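Local coordinates for transcription elongation factor SPT6 (Candida glabrata, PDB 3PJP), which binds the phosphorylated C-terminal repeat domain of RNA polymerase II through its tandem SH2 domain and probably acts as a histone chaperone during transcription elongation, at residues 22-27 with 32-37. Residues are numbered along the deposited sequence; the frame is centred on the assembly and turned at random.
Sequences EDYLRS and DFVIRQ. With ACT (acetate ion), chain C.
Leu25 lowers its two methyls onto the backbone of Asp32 and Phe33, where a branched apolar side chain can spread over a peptide at the start of the strand. From CB, which is directed toward the strand, the chain runs to CG, placed anti to the carbonyl carbon, and forks there. Leu25 CD1 lies 4.0 Å from Asp32 O, while CD2 sits over the Asp32-Phe33 peptide, 3.8 Å from Phe33 N, and is 4.4 Å from Val34 CG1. Thr48 of strand 44-52 and Phe56 of strand 55-64 also touch Leu25. The preceding residue, Tyr24, swings its ring out with CG anti to the backbone N (chi1 177°), and Val34 CG1 approaches the ring obliquely, 3.7 Å from Tyr24 CE2. These contacts seat helix 18-25 on the sheet within the beta-alpha-beta unit of the N-terminal SH2 domain. Phe33 to Arg36 read Phe-Val-Ile-Arg, the FLVR-type signature, so Arg36 is probably the phosphate-binding arginine. Its extended chain delivers the guanidinium edge to an acetate ion, probably from the crystallisation liquor, which may occupy a phosphate's place: Arg36 NH1 donates to acetate OXT at 2.9 Å (171°), Arg36 NH2 to acetate O at 2.7 Å (165°). Thr48 OG1 is hydrogen-bonded to Arg36 NE.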
ATOM      1  N   GLU A  22       8.146   0.186  15.050  1.00 20.46           N
ATOM      2  CA  GLU A  22       6.762  -0.254  15.207  1.00 21.94           C
ATOM      3  C   GLU A  22       6.283  -0.020  16.642  1.00 25.58           C
ATOM      4  O   GLU A  22       5.173   0.461  16.869  1.00 24.01           O
ATOM      5  CB  GLU A  22       6.607  -1.731  14.827  1.00 25.77           C
ATOM      6  CG  GLU A  22       6.988  -2.043  13.392  1.00 24.93           C
ATOM      7  CD  GLU A  22       6.610  -3.450  12.994  1.00 24.46           C
ATOM      8  OE1 GLU A  22       6.164  -4.212  13.879  1.00 33.03           O
ATOM      9  OE2 GLU A  22       6.750  -3.798  11.803  1.00 26.95           O
ATOM     10  N   ASP A  23       7.122  -0.359  17.613  1.00 27.24           N
ATOM     11  CA  ASP A  23       6.762  -0.111  19.004  1.00 32.61           C
ATOM     12  C   ASP A  23       6.542   1.379  19.259  1.00 30.27           C
ATOM     13  O   ASP A  23       5.621   1.761  19.978  1.00 26.95           O
ATOM     14  CB  ASP A  23       7.811  -0.680  19.961  1.00 31.59           C
ATOM     15  CG  ASP A  23       7.764  -2.197  20.040  1.00 40.16           C
ATOM     16  OD1 ASP A  23       6.760  -2.789  19.583  1.00 32.72           O
ATOM     17  OD2 ASP A  23       8.727  -2.794  20.567  1.00 46.20           O
ATOM     18  N   TYR A  24       7.378   2.219  18.657  1.00 27.65           N
ATOM     19  CA  TYR A  24       7.242   3.661  18.828  1.00 27.61           C
ATOM     20  C   TYR A  24       5.941   4.191  18.216  1.00 24.41           C
ATOM     21  O   TYR A  24       5.277   5.046  18.805  1.00 24.70           O
ATOM     22  CB  TYR A  24       8.461   4.385  18.243  1.00 23.39           C
ATOM     23  CG  TYR A  24       8.407   5.895  18.295  1.00 23.83           C
ATOM     24  CD1 TYR A  24       8.836   6.586  19.422  1.00 27.47           C
ATOM     25  CD2 TYR A  24       7.959   6.630  17.202  1.00 21.57           C
ATOM     26  CE1 TYR A  24       8.801   7.970  19.463  1.00 29.85           C
ATOM     27  CE2 TYR A  24       7.915   8.018  17.235  1.00 25.62           C
ATOM     28  CZ  TYR A  24       8.339   8.681  18.374  1.00 29.00           C
ATOM     29  OH  TYR A  24       8.305  10.059  18.416  1.00 32.46           O
ATOM     30  N   LEU A  25       5.563   3.668  17.044  1.00 22.48           N
ATOM     31  CA  LEU A  25       4.372   4.154  16.366  1.00 21.84           C
ATOM     32  C   LEU A  25       3.072   3.485  16.794  1.00 24.91           C
ATOM     33  O   LEU A  25       1.997   3.913  16.378  1.00 28.42           O
ATOM     34  CB  LEU A  25       4.515   3.969  14.858  1.00 19.38           C
ATOM     35  CG  LEU A  25       5.591   4.761  14.132  1.00 20.98           C
ATOM     36  CD1 LEU A  25       5.700   4.222  12.691  1.00 21.80           C
ATOM     37  CD2 LEU A  25       5.256   6.248  14.146  1.00 25.42           C
ATOM     38  N   ARG A  26       3.160   2.436  17.606  1.00 28.59           N
ATOM     39  CA  ARG A  26       1.981   1.616  17.876  1.00 27.55           C
ATOM     40  C   ARG A  26       0.782   2.404  18.400  1.00 31.66           C
ATOM     41  O   ARG A  26      -0.360   2.088  18.076  1.00 37.63           O
ATOM     42  CB  ARG A  26       2.304   0.450  18.810  1.00 29.69           C
ATOM     43  CG  ARG A  26       1.168  -0.555  18.905  1.00 33.23           C
ATOM     44  CD  ARG A  26       1.565  -1.752  19.736  1.00 33.41           C
ATOM     45  NE  ARG A  26       2.911  -2.203  19.406  1.00 33.53           N
ATOM     46  CZ  ARG A  26       3.212  -2.978  18.371  1.00 32.71           C
ATOM     47  NH1 ARG A  26       2.255  -3.405  17.553  1.00 31.84           N
ATOM     48  NH2 ARG A  26       4.474  -3.334  18.159  1.00 33.84           N
ATOM     49  N   SER A  27       1.040   3.434  19.195  1.00 32.24           N
ATOM     50  CA  SER A  27      -0.037   4.215  19.791  1.00 35.74           C
ATOM     51  C   SER A  27      -0.382   5.460  18.971  1.00 35.71           C
ATOM     52  O   SER A  27      -1.267   6.228  19.345  1.00 37.54           O
ATOM     53  CB  SER A  27       0.345   4.632  21.211  1.00 40.73           C
ATOM     54  OG  SER A  27       1.372   5.610  21.178  1.00 37.63           O
ATOM     55  N   ASP A  32       1.187   8.389  10.621  1.00 20.60           N
ATOM     56  CA  ASP A  32       2.348   8.761  11.435  1.00 18.85           C
ATOM     57  C   ASP A  32       3.537   7.895  11.058  1.00 22.42           C
ATOM     58  O   ASP A  32       3.370   6.737  10.682  1.00 24.12           O
ATOM     59  CB  ASP A  32       2.038   8.672  12.927  1.00 20.45           C
ATOM     60  CG  ASP A  32       1.160   9.801  13.388  1.00 31.60           C
ATOM     61  OD1 ASP A  32       1.276  10.909  12.817  1.00 38.03           O
ATOM     62  OD2 ASP A  32       0.349   9.589  14.306  1.00 28.29           O
ATOM     63  N   PHE A  33       4.735   8.464  11.124  1.00 19.89           N
ATOM     64  CA  PHE A  33       5.905   7.799  10.574  1.00 18.89           C
ATOM     65  C   PHE A  33       7.172   8.191  11.322  1.00 18.54           C
ATOM     66  O   PHE A  33       7.172   9.119  12.122  1.00 23.41           O
ATOM     67  CB  PHE A  33       6.055   8.136   9.074  1.00 17.03           C
ATOM     68  CG  PHE A  33       6.431   9.566   8.813  1.00 17.73           C
ATOM     69  CD1 PHE A  33       7.766   9.942   8.667  1.00 20.39           C
ATOM     70  CD2 PHE A  33       5.461  10.539   8.747  1.00 18.28           C
ATOM     71  CE1 PHE A  33       8.113  11.270   8.442  1.00 18.95           C
ATOM     72  CE2 PHE A  33       5.809  11.874   8.525  1.00 22.14           C
ATOM     73  CZ  PHE A  33       7.136  12.227   8.378  1.00 19.33           C
ATOM     74  N   VAL A  34       8.246   7.461  11.049  1.00 20.73           N
ATOM     75  CA  VAL A  34       9.590   7.897  11.390  1.00 22.25           C
ATOM     76  C   VAL A  34      10.513   7.597  10.227  1.00 25.04           C
ATOM     77  O   VAL A  34      10.279   6.660   9.457  1.00 20.51           O
ATOM     78  CB  VAL A  34      10.148   7.185  12.640  1.00 25.19           C
ATOM     79  CG1 VAL A  34       9.392   7.625  13.894  1.00 23.91           C
ATOM     80  CG2 VAL A  34      10.108   5.671  12.462  1.00 23.84           C
ATOM     81  N   ILE A  35      11.552   8.408  10.092  1.00 20.77           N
ATOM     82  CA  ILE A  35      12.669   8.079   9.226  1.00 20.63           C
ATOM     83  C   ILE A  35      13.713   7.432  10.137  1.00 19.62           C
ATOM     84  O   ILE A  35      13.872   7.834  11.288  1.00 20.19           O
ATOM     85  CB  ILE A  35      13.228   9.348   8.562  1.00 19.42           C
ATOM     86  CG1 ILE A  35      12.084  10.152   7.955  1.00 22.46           C
ATOM     87  CG2 ILE A  35      14.292   9.008   7.535  1.00 22.69           C
ATOM     88  CD1 ILE A  35      12.527  11.438   7.289  1.00 27.22           C
ATOM     89  N   ARG A  36      14.412   6.418   9.650  1.00 22.68           N
ATOM     90  CA  ARG A  36      15.313   5.692  10.533  1.00 19.60           C
ATOM     91  C   ARG A  36      16.500   5.071   9.820  1.00 25.83           C
ATOM     92  O   ARG A  36      16.628   5.140   8.587  1.00 24.29           O
ATOM     93  CB  ARG A  36      14.556   4.597  11.291  1.00 19.53           C
ATOM     94  CG  ARG A  36      13.883   3.578  10.377  1.00 17.37           C
ATOM     95  CD  ARG A  36      13.320   2.416  11.199  1.00 22.12           C
ATOM     96  NE  ARG A  36      12.621   1.418  10.386  1.00 20.54           N
ATOM     97  CZ  ARG A  36      13.220   0.435   9.720  1.00 25.42           C
ATOM     98  NH1 ARG A  36      14.542   0.330   9.730  1.00 23.96           N
ATOM     99  NH2 ARG A  36      12.497  -0.441   9.029  1.00 23.42           N
ATOM    100  N   GLN A  37      17.350   4.459  10.632  1.00 26.56           N
ATOM    101  CA  GLN A  37      18.471   3.645  10.198  1.00 32.86           C
ATOM    102  C   GLN A  37      17.946   2.446   9.416  1.00 27.16           C
ATOM    103  O   GLN A  37      16.938   1.849   9.788  1.00 27.60           O
ATOM    104  CB  GLN A  37      19.247   3.183  11.442  1.00 29.47           C
ATOM    105  CG  GLN A  37      20.240   2.047  11.239  1.00 31.13           C
ATOM    106  CD  GLN A  37      20.734   1.467  12.566  1.00 29.99           C
ATOM    107  OE1 GLN A  37      21.699   1.958  13.156  1.00 36.36           O
ATOM    108  NE2 GLN A  37      20.064   0.426  13.040  1.00 28.32           N
TER
HETATM  109  C   ACT C1445      15.251  -2.195   7.600  1.00 45.46           C
HETATM  110  O   ACT C1445      14.070  -2.373   7.960  1.00 49.05           O
HETATM  111  OXT ACT C1445      16.039  -1.790   8.483  1.00 37.96           O
HETATM  112  CH3 ACT C1445      15.689  -2.454   6.190  1.00 50.95           C